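Local coordinates for protein dihydrodipicolinate synthase (Oceanobacillus iheyensis HTE831, PDB 3D0C) that probably catalyses the condensation of pyruvate with aspartate semialdehyde to 4-hydroxy-tetrahydrodipicolinate, a step on the way to lysine, at residues A[140-145]-A[164-169]; A[108-113]-A[134-139]; A[17-22]-A[50-55]. The protein carries 1 engineered substitution. All coordinates share one frame; numbering follows the deposited sequence.

Contact 1: A[140-145]-A[164-169]; sequences SIIYFK and VGIKYA
Lys167 and Tyr143 sit as neighbours on two parallel strands of the TIM barrel, with Ile141 beside them on the same face. Start at Lys167 CB: it meets the edge of the Tyr143 ring in the ring plane, 3.9 Å from CD1, and the two side chains cross at about a right angle. Lys167 CG then rubs against Ile141 CG2 at 4.0 Å. CD lies 3.8 Å from the selenium (SE) of Met111, a selenomethionine on strand 109-112, with CE just beyond, and a bend at the last torsion (chi4 62°) turns NZ back to Ile141 CD1, 3.9 Å away. In the backbone, Lys167 N donates to Ile142 O (2.8 Å) and Lys167 O accepts from Phe144 N (3.1 Å), locking it into strand 140-144. On the other face the rings of Phe144 and Tyr168 point the same way but are slid apart, with planes 23° from parallel. Tyr143 OH accepts a bond from Lys145 NZ (3.0 Å). Lys167 and Tyr143 are the predicted Schiff-base lysine and proton donor/acceptor; the buried amine touches only carbon across this contact, an arrangement consistent with a nucleophile presented to pyruvate inside the barrel.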
loop_
_atom_site.group_PDB
_atom_site.type_symbol
_atom_site.label_atom_id
_atom_site.label_comp_id
_atom_site.label_asym_id
_atom_site.label_seq_id
_atom_site.Cartn_x
_atom_site.Cartn_y
_atom_site.Cartn_z
ATOM N N SER A 140 -12.094 14.871 -9.656
ATOM C CA SER A 140 -11.086 14.121 -8.946
ATOM C C SER A 140 -9.726 14.774 -9.028
ATOM O O SER A 140 -9.394 15.506 -9.951
ATOM C CB SER A 140 -10.912 12.721 -9.548
ATOM O OG SER A 140 -12.070 11.932 -9.400
ATOM N N ILE A 141 -8.931 14.469 -8.025
ATOM C CA ILE A 141 -7.543 14.882 -7.986
ATOM C C ILE A 141 -6.778 13.570 -7.771
ATOM O O ILE A 141 -7.309 12.649 -7.121
ATOM C CB ILE A 141 -7.257 15.826 -6.820
ATOM C CG1 ILE A 141 -7.925 17.181 -7.070
ATOM C CG2 ILE A 141 -5.750 16.019 -6.658
ATOM C CD1 ILE A 141 -7.875 18.091 -5.865
ATOM N N ILE A 142 -5.574 13.480 -8.356
ATOM C CA ILE A 142 -4.724 12.294 -8.213
ATOM C C ILE A 142 -3.460 12.568 -7.399
ATOM O O ILE A 142 -2.727 13.525 -7.667
ATOM C CB ILE A 142 -4.291 11.721 -9.578
ATOM C CG1 ILE A 142 -5.530 11.208 -10.307
ATOM C CG2 ILE A 142 -3.257 10.581 -9.421
ATOM C CD1 ILE A 142 -5.397 10.867 -11.775
ATOM N N TYR A 143 -3.255 11.740 -6.372
ATOM C CA TYR A 143 -2.069 11.803 -5.530
ATOM C C TYR A 143 -1.070 10.900 -6.250
ATOM O O TYR A 143 -1.160 9.670 -6.193
ATOM C CB TYR A 143 -2.378 11.271 -4.135
ATOM C CG TYR A 143 -1.201 11.356 -3.187
ATOM C CD1 TYR A 143 -0.544 12.568 -2.947
ATOM C CD2 TYR A 143 -0.772 10.232 -2.491
ATOM C CE1 TYR A 143 0.521 12.649 -2.020
ATOM C CE2 TYR A 143 0.274 10.301 -1.574
ATOM C CZ TYR A 143 0.915 11.502 -1.337
ATOM O OH TYR A 143 1.928 11.521 -0.404
ATOM N N PHE A 144 -0.135 11.541 -6.941
ATOM C CA PHE A 144 0.890 10.874 -7.745
ATOM C C PHE A 144 2.248 10.844 -7.035
ATOM O O PHE A 144 2.955 11.855 -6.981
ATOM C CB PHE A 144 1.021 11.628 -9.074
ATOM C CG PHE A 144 1.588 10.809 -10.192
ATOM C CD1 PHE A 144 0.788 9.915 -10.888
ATOM C CD2 PHE A 144 2.925 10.944 -10.561
ATOM C CE1 PHE A 144 1.306 9.162 -11.941
ATOM C CE2 PHE A 144 3.456 10.198 -11.610
ATOM C CZ PHE A 144 2.642 9.303 -12.303
ATOM N N LYS A 145 2.636 9.678 -6.523
ATOM C CA LYS A 145 3.889 9.579 -5.788
ATOM C C LYS A 145 4.814 8.420 -6.154
ATOM O O LYS A 145 5.859 8.248 -5.526
ATOM C CB LYS A 145 3.578 9.491 -4.294
ATOM C CG LYS A 145 2.952 8.161 -3.904
ATOM C CD LYS A 145 2.444 8.165 -2.468
ATOM C CE LYS A 145 3.547 8.477 -1.470
ATOM N NZ LYS A 145 2.998 8.692 -0.096
ATOM N N VAL A 164 -9.293 17.541 -12.228
ATOM C CA VAL A 164 -9.009 18.958 -12.019
ATOM C C VAL A 164 -7.728 19.286 -11.257
ATOM O O VAL A 164 -7.419 20.460 -11.020
ATOM C CB VAL A 164 -10.174 19.627 -11.277
ATOM C CG1 VAL A 164 -11.442 19.556 -12.127
ATOM C CG2 VAL A 164 -10.395 18.939 -9.942
ATOM N N GLY A 165 -6.989 18.259 -10.856
ATOM C CA GLY A 165 -5.752 18.507 -10.144
ATOM C C GLY A 165 -4.872 17.291 -9.933
ATOM O O GLY A 165 -5.338 16.151 -9.988
ATOM N N ILE A 166 -3.588 17.547 -9.714
ATOM C CA ILE A 166 -2.617 16.496 -9.437
ATOM C C ILE A 166 -1.810 16.922 -8.222
ATOM O O ILE A 166 -1.185 17.986 -8.231
ATOM C CB ILE A 166 -1.590 16.289 -10.580
ATOM C CG1 ILE A 166 -2.292 15.956 -11.897
ATOM C CG2 ILE A 166 -0.647 15.146 -10.209
ATOM C CD1 ILE A 166 -3.005 14.616 -11.890
ATOM N N LYS A 167 -1.851 16.116 -7.163
ATOM C CA LYS A 167 -1.034 16.395 -5.992
ATOM C C LYS A 167 0.240 15.622 -6.319
ATOM O O LYS A 167 0.352 14.431 -6.022
ATOM C CB LYS A 167 -1.679 15.859 -4.706
ATOM C CG LYS A 167 -2.722 16.783 -4.125
ATOM C CD LYS A 167 -3.271 16.228 -2.822
ATOM C CE LYS A 167 -4.179 17.229 -2.145
ATOM N NZ LYS A 167 -5.362 17.552 -2.993
ATOM N N TYR A 168 1.178 16.304 -6.971
ATOM C CA TYR A 168 2.432 15.685 -7.392
ATOM C C TYR A 168 3.336 15.484 -6.185
ATOM O O TYR A 168 3.774 16.451 -5.560
ATOM C CB TYR A 168 3.140 16.559 -8.432
ATOM C CG TYR A 168 4.104 15.786 -9.311
ATOM C CD1 TYR A 168 3.638 15.044 -10.399
ATOM C CD2 TYR A 168 5.473 15.763 -9.037
ATOM C CE1 TYR A 168 4.508 14.297 -11.189
ATOM C CE2 TYR A 168 6.354 15.013 -9.823
ATOM C CZ TYR A 168 5.862 14.283 -10.896
ATOM O OH TYR A 168 6.717 13.534 -11.673
ATOM N N ALA A 169 3.629 14.229 -5.869
ATOM C CA ALA A 169 4.447 13.922 -4.706
ATOM C C ALA A 169 5.761 13.206 -4.977
ATOM O O ALA A 169 6.251 12.479 -4.119
ATOM C CB ALA A 169 3.615 13.122 -3.687
#

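Contact 2: A[108-113]-A[134-139]; sequences DCVMIH and EALDAP
Leu136 reaches Val110 because its CG stands anti to the carbonyl carbon (chi1 -62°) and the rest of the chain runs on extended, which carries CD1 across to Val110 CG2 at 3.5 Å. Cys109, with SG anti to its backbone N (chi1 179°), brings the sulfur to 3.3 Å from Pro139 O and leaves CB facing the proline ring. The two valine methyls are not used alike: CG2 takes the close touch on Leu136 CD1, CG1 a looser one, and the two side chains cross obliquely. At the other end of the contact Pro139 lies against the start of the strand, its CG 3.9 Å from Cys109 CB and its CD 3.4 Å from Asp108 O. The backbone hydrogen bond joining 108-113 and 134-139 is Val110 N to Pro139 O, 3.1 Å long, fairly straight at 158° and in the carbonyl plane. Cys109 CA adds a CA-H...O contact to the same oxygen at 3.4 Å.

This is the return leg of a beta-alpha-beta unit: helix 122-135 ends, the chain turns through an inverse gamma turn centred on Asp137, and Pro139 leads into strand 140-144 alongside strand 109-112. Helix 92-104 packs on the same turn, Ile103 touching both Leu136 and Ala138, while Lys162 NZ bonds to Leu136 O. Ile88 of strand 83-88 touches both Val110 and Leu136. A proline has no N-H to offer, so Pro139 can join the strand ladder only through its carbonyl, and that oxygen is gripped by Val110 N. The pairing is therefore carried at Pro139 by its acceptor alone, with the apolar contact of Val110 CG2 on Leu136 CD1 beside it.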
loop_
_atom_site.group_PDB
_atom_site.type_symbol
_atom_site.label_atom_id
_atom_site.label_comp_id
_atom_site.label_asym_id
_atom_site.label_seq_id
_atom_site.Cartn_x
_atom_site.Cartn_y
_atom_site.Cartn_z
ATOM N N ASP A 108 -17.083 18.029 -2.357
ATOM C CA ASP A 108 -16.943 18.720 -3.628
ATOM C C ASP A 108 -16.081 18.017 -4.649
ATOM O O ASP A 108 -16.261 18.200 -5.848
ATOM C CB ASP A 108 -16.343 20.105 -3.383
ATOM C CG ASP A 108 -17.115 20.892 -2.361
ATOM O OD1 ASP A 108 -18.245 21.321 -2.678
ATOM O OD2 ASP A 108 -16.597 21.071 -1.239
ATOM N N CYS A 109 -15.150 17.204 -4.165
ATOM C CA CYS A 109 -14.191 16.538 -5.030
ATOM C C CYS A 109 -13.627 15.336 -4.269
ATOM O O CYS A 109 -13.802 15.229 -3.050
ATOM C CB CYS A 109 -13.075 17.567 -5.334
ATOM S SG CYS A 109 -11.670 17.105 -6.371
ATOM N N VAL A 110 -12.980 14.422 -4.986
ATOM C CA VAL A 110 -12.352 13.279 -4.338
ATOM C C VAL A 110 -10.859 13.299 -4.663
ATOM O O VAL A 110 -10.435 13.929 -5.633
ATOM C CB VAL A 110 -12.958 11.912 -4.789
ATOM C CG1 VAL A 110 -14.450 11.880 -4.487
ATOM C CG2 VAL A 110 -12.694 11.663 -6.273
HETATM N N MSE A 111 -10.063 12.648 -3.820
HETATM C CA MSE A 111 -8.624 12.549 -4.052
HETATM C C MSE A 111 -8.278 11.075 -4.075
HETATM O O MSE A 111 -8.460 10.388 -3.068
HETATM C CB MSE A 111 -7.806 13.199 -2.937
HETATM C CG MSE A 111 -6.324 12.870 -3.097
HETATM SE SE MSE A 111 -5.227 13.278 -1.574
HETATM C CE MSE A 111 -5.694 11.760 -0.448
ATOM N N ILE A 112 -7.764 10.600 -5.208
ATOM C CA ILE A 112 -7.405 9.196 -5.348
ATOM C C ILE A 112 -5.998 8.965 -4.839
ATOM O O ILE A 112 -5.027 9.528 -5.351
ATOM C CB ILE A 112 -7.508 8.721 -6.827
ATOM C CG1 ILE A 112 -8.899 9.058 -7.372
ATOM C CG2 ILE A 112 -7.254 7.209 -6.916
ATOM C CD1 ILE A 112 -9.115 8.660 -8.828
ATOM N N HIS A 113 -5.910 8.146 -3.797
ATOM C CA HIS A 113 -4.652 7.785 -3.167
ATOM C C HIS A 113 -3.820 6.945 -4.123
ATOM O O HIS A 113 -4.324 6.420 -5.132
ATOM C CB HIS A 113 -4.920 6.930 -1.918
ATOM C CG HIS A 113 -5.255 7.713 -0.687
ATOM N ND1 HIS A 113 -4.288 8.267 0.128
ATOM C CD2 HIS A 113 -6.441 7.984 -0.090
ATOM C CE1 HIS A 113 -4.861 8.835 1.169
ATOM N NE2 HIS A 113 -6.171 8.680 1.063
ATOM N N GLU A 134 -14.539 8.617 -14.092
ATOM C CA GLU A 134 -15.726 8.523 -14.933
ATOM C C GLU A 134 -16.958 8.024 -14.191
ATOM O O GLU A 134 -18.096 8.289 -14.630
ATOM C CB GLU A 134 -15.443 7.570 -16.106
ATOM C CG GLU A 134 -14.384 8.090 -17.075
ATOM C CD GLU A 134 -14.210 7.155 -18.274
ATOM O OE1 GLU A 134 -14.877 6.080 -18.299
ATOM O OE2 GLU A 134 -13.414 7.486 -19.184
ATOM N N ALA A 135 -16.736 7.291 -13.098
ATOM C CA ALA A 135 -17.845 6.722 -12.357
ATOM C C ALA A 135 -18.374 7.596 -11.208
ATOM O O ALA A 135 -19.403 7.245 -10.592
ATOM C CB ALA A 135 -17.464 5.337 -11.822
ATOM N N LEU A 136 -17.706 8.727 -10.968
ATOM C CA LEU A 136 -18.057 9.654 -9.915
ATOM C C LEU A 136 -18.653 10.931 -10.491
ATOM O O LEU A 136 -18.155 11.490 -11.456
ATOM C CB LEU A 136 -16.818 10.022 -9.088
ATOM C CG LEU A 136 -16.161 8.837 -8.367
ATOM C CD1 LEU A 136 -14.922 9.263 -7.553
ATOM C CD2 LEU A 136 -17.187 8.187 -7.423
ATOM N N ASP A 137 -19.683 11.413 -9.808
ATOM C CA ASP A 137 -20.416 12.615 -10.139
ATOM C C ASP A 137 -19.828 13.858 -9.447
ATOM O O ASP A 137 -20.535 14.621 -8.777
ATOM C CB ASP A 137 -21.862 12.408 -9.730
ATOM C CG ASP A 137 -22.536 11.339 -10.549
ATOM O OD1 ASP A 137 -23.369 10.611 -9.981
ATOM O OD2 ASP A 137 -22.238 11.227 -11.750
ATOM N N ALA A 138 -18.513 14.004 -9.579
ATOM C CA ALA A 138 -17.756 15.116 -9.032
ATOM C C ALA A 138 -16.337 14.964 -9.565
ATOM O O ALA A 138 -15.951 13.893 -10.040
ATOM C CB ALA A 138 -17.769 15.089 -7.505
ATOM N N PRO A 139 -15.549 16.046 -9.527
ATOM C CA PRO A 139 -14.171 16.000 -10.017
ATOM C C PRO A 139 -13.245 15.224 -9.101
ATOM O O PRO A 139 -13.560 14.971 -7.932
ATOM C CB PRO A 139 -13.783 17.472 -10.091
ATOM C CG PRO A 139 -14.528 18.047 -8.958
ATOM C CD PRO A 139 -15.898 17.416 -9.125
#

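Contact 3: A[17-22]-A[50-55]; sequences GINIVP and IVPNGN
The carboxamide of Asn19 has its OD1 off the plane of the Val51-Pro52 peptide, beside its rim, 3.3 Å from both Val51 O and Pro52 CA. Val51 O is a second acceptor, so that approach is packing and not a bond. Along the amide's other limb, ND2 gives a 2.8 Å hydrogen bond to Ile20 O, which sits 25° out of the amide plane, and a weak one to a water at 3.1 Å. This is the C-terminal mouth of the TIM barrel, where the chain leaves the first two strands, 15-17 and 49-50, as loops. Asn19 chi1 of 65° tucks CG between the backbone N and the carbonyl carbon, turning the amide so that ND2 reaches Ile20 O while OD1 comes up to Val51 and Pro52. Leu35, Asn38 and Leu42 of helix 32-44 also touch this side chain. An alanine here would probably leave Ile20 O without its side-chain donor and open a gap beside Val51 O and Pro52 CA.

The strands part just here: Val51 N still donates to Gly17 O at 2.7 Å, the one direct hydrogen bond between 17-22 and 50-55, and beyond it water takes over. Ile18 and Val51 lie side by side, with Ile18 CD1 within 3.5 Å of both Val51 CG2 and Val51 CB, closer than usual; chi1 of Ile18 (-36°) is off the staggered value, consistent with a tight fit. Ile18 CG2 rests on the CA of Gly54, where a CB would clash, and Ile18 also touches Thr56, the predicted pyruvate-binding residue. A water accepts from Gly54 N at 2.9 Å and lies within bonding distance of Asn19 O and Val51 O, which may share its protons with other acceptors. The second water, held weakly by Asn19 ND2, accepts from Asn53 N at 2.7 Å.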
loop_
_atom_site.group_PDB
_atom_site.type_symbol
_atom_site.label_atom_id
_atom_site.label_comp_id
_atom_site.label_asym_id
_atom_site.label_seq_id
_atom_site.Cartn_x
_atom_site.Cartn_y
_atom_site.Cartn_z
ATOM N N GLY A 17 -5.294 21.646 3.250
ATOM C CA GLY A 17 -5.055 21.109 4.575
ATOM C C GLY A 17 -5.577 19.700 4.742
ATOM O O GLY A 17 -6.734 19.415 4.422
ATOM N N ILE A 18 -4.722 18.822 5.253
ATOM C CA ILE A 18 -5.076 17.426 5.482
ATOM C C ILE A 18 -5.256 17.272 6.994
ATOM O O ILE A 18 -4.280 17.222 7.735
ATOM C CB ILE A 18 -3.947 16.491 5.017
ATOM C CG1 ILE A 18 -3.279 17.054 3.756
ATOM C CG2 ILE A 18 -4.500 15.096 4.767
ATOM C CD1 ILE A 18 -4.201 17.213 2.553
ATOM N N ASN A 19 -6.507 17.194 7.438
ATOM C CA ASN A 19 -6.818 17.089 8.864
ATOM C C ASN A 19 -6.458 15.740 9.460
ATOM O O ASN A 19 -6.233 14.768 8.745
ATOM C CB ASN A 19 -8.315 17.315 9.082
ATOM C CG ASN A 19 -9.162 16.230 8.435
ATOM O OD1 ASN A 19 -9.326 16.198 7.212
ATOM N ND2 ASN A 19 -9.686 15.318 9.252
ATOM N N ILE A 20 -6.404 15.679 10.783
ATOM C CA ILE A 20 -6.122 14.409 11.438
ATOM C C ILE A 20 -7.463 13.832 11.870
ATOM O O ILE A 20 -8.513 14.465 11.703
ATOM C CB ILE A 20 -5.286 14.572 12.717
ATOM C CG1 ILE A 20 -6.031 15.480 13.701
ATOM C CG2 ILE A 20 -3.903 15.112 12.383
ATOM C CD1 ILE A 20 -5.552 15.342 15.123
ATOM N N VAL A 21 -7.414 12.619 12.408
ATOM C CA VAL A 21 -8.595 11.949 12.941
ATOM C C VAL A 21 -8.154 11.492 14.323
ATOM O O VAL A 21 -7.469 10.479 14.466
ATOM C CB VAL A 21 -9.016 10.695 12.134
ATOM C CG1 VAL A 21 -10.089 9.940 12.906
ATOM C CG2 VAL A 21 -9.556 11.091 10.763
ATOM N N PRO A 22 -8.512 12.256 15.362
ATOM C CA PRO A 22 -8.109 11.851 16.711
ATOM C C PRO A 22 -8.832 10.585 17.158
ATOM O O PRO A 22 -9.977 10.343 16.779
ATOM C CB PRO A 22 -8.459 13.074 17.561
ATOM C CG PRO A 22 -9.595 13.694 16.829
ATOM C CD PRO A 22 -9.222 13.546 15.372
ATOM N N ILE A 50 -9.979 21.479 2.548
ATOM C CA ILE A 50 -9.715 20.504 3.592
ATOM C C ILE A 50 -9.815 19.118 2.967
ATOM O O ILE A 50 -10.657 18.874 2.104
ATOM C CB ILE A 50 -10.713 20.665 4.771
ATOM C CG1 ILE A 50 -10.331 19.720 5.913
ATOM C CG2 ILE A 50 -12.137 20.409 4.296
ATOM C CD1 ILE A 50 -11.107 19.949 7.198
ATOM N N VAL A 51 -8.947 18.210 3.397
ATOM C CA VAL A 51 -8.937 16.884 2.812
ATOM C C VAL A 51 -9.150 15.737 3.786
ATOM O O VAL A 51 -8.186 15.191 4.321
ATOM C CB VAL A 51 -7.603 16.631 2.073
ATOM C CG1 VAL A 51 -7.673 15.312 1.316
ATOM C CG2 VAL A 51 -7.295 17.796 1.128
ATOM N N PRO A 52 -10.418 15.354 4.034
ATOM C CA PRO A 52 -10.668 14.242 4.956
ATOM C C PRO A 52 -10.222 12.939 4.284
ATOM O O PRO A 52 -10.253 12.824 3.057
ATOM C CB PRO A 52 -12.176 14.310 5.182
ATOM C CG PRO A 52 -12.691 14.830 3.873
ATOM C CD PRO A 52 -11.681 15.922 3.533
ATOM N N ASN A 53 -9.806 11.967 5.088
ATOM C CA ASN A 53 -9.327 10.686 4.575
ATOM C C ASN A 53 -8.056 10.780 3.747
ATOM O O ASN A 53 -7.881 10.089 2.727
ATOM C CB ASN A 53 -10.425 9.942 3.810
ATOM C CG ASN A 53 -11.424 9.291 4.750
ATOM O OD1 ASN A 53 -11.057 8.863 5.844
ATOM N ND2 ASN A 53 -12.683 9.207 4.332
ATOM N N GLY A 54 -7.180 11.665 4.211
ATOM C CA GLY A 54 -5.869 11.833 3.616
ATOM C C GLY A 54 -5.010 10.946 4.507
ATOM O O GLY A 54 -5.506 10.409 5.503
ATOM N N ASN A 55 -3.738 10.766 4.181
ATOM C CA ASN A 55 -2.900 9.923 5.021
ATOM C C ASN A 55 -2.646 10.584 6.373
ATOM O O ASN A 55 -2.342 9.905 7.345
ATOM C CB ASN A 55 -1.580 9.610 4.311
ATOM C CG ASN A 55 -1.736 8.529 3.251
ATOM O OD1 ASN A 55 -1.121 8.590 2.188
ATOM N ND2 ASN A 55 -2.556 7.525 3.544
HETATM O O HOH W 1 -7.379 13.537 6.439
HETATM O O HOH W 2 -9.509 12.595 7.735
#

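From the N terminus, contact 3 comes first: 17-22 leaves strand 15-17, the chain makes helix 32-44, and after strand 49-50 the loop segment 50-55 comes back alongside. Contact 2 then closes the excursion through helix 122-135, and contact 1 follows at once, with helix 152-157 between its strands. The three loops run in series; none nests in or crosses another. Contacts 1 and 2 share the sheet, since strands 140-144 and 109-112 are neighbours, with Ile141 N close to Val110 O and Ile141 O close to Ile112 N. Contacts 2 and 3 meet at the C-terminal end of the barrel, where His113 NE2 bonds to Asn53 O. Contacts 1 and 3 do not touch, their nearest atoms about 4 Å apart.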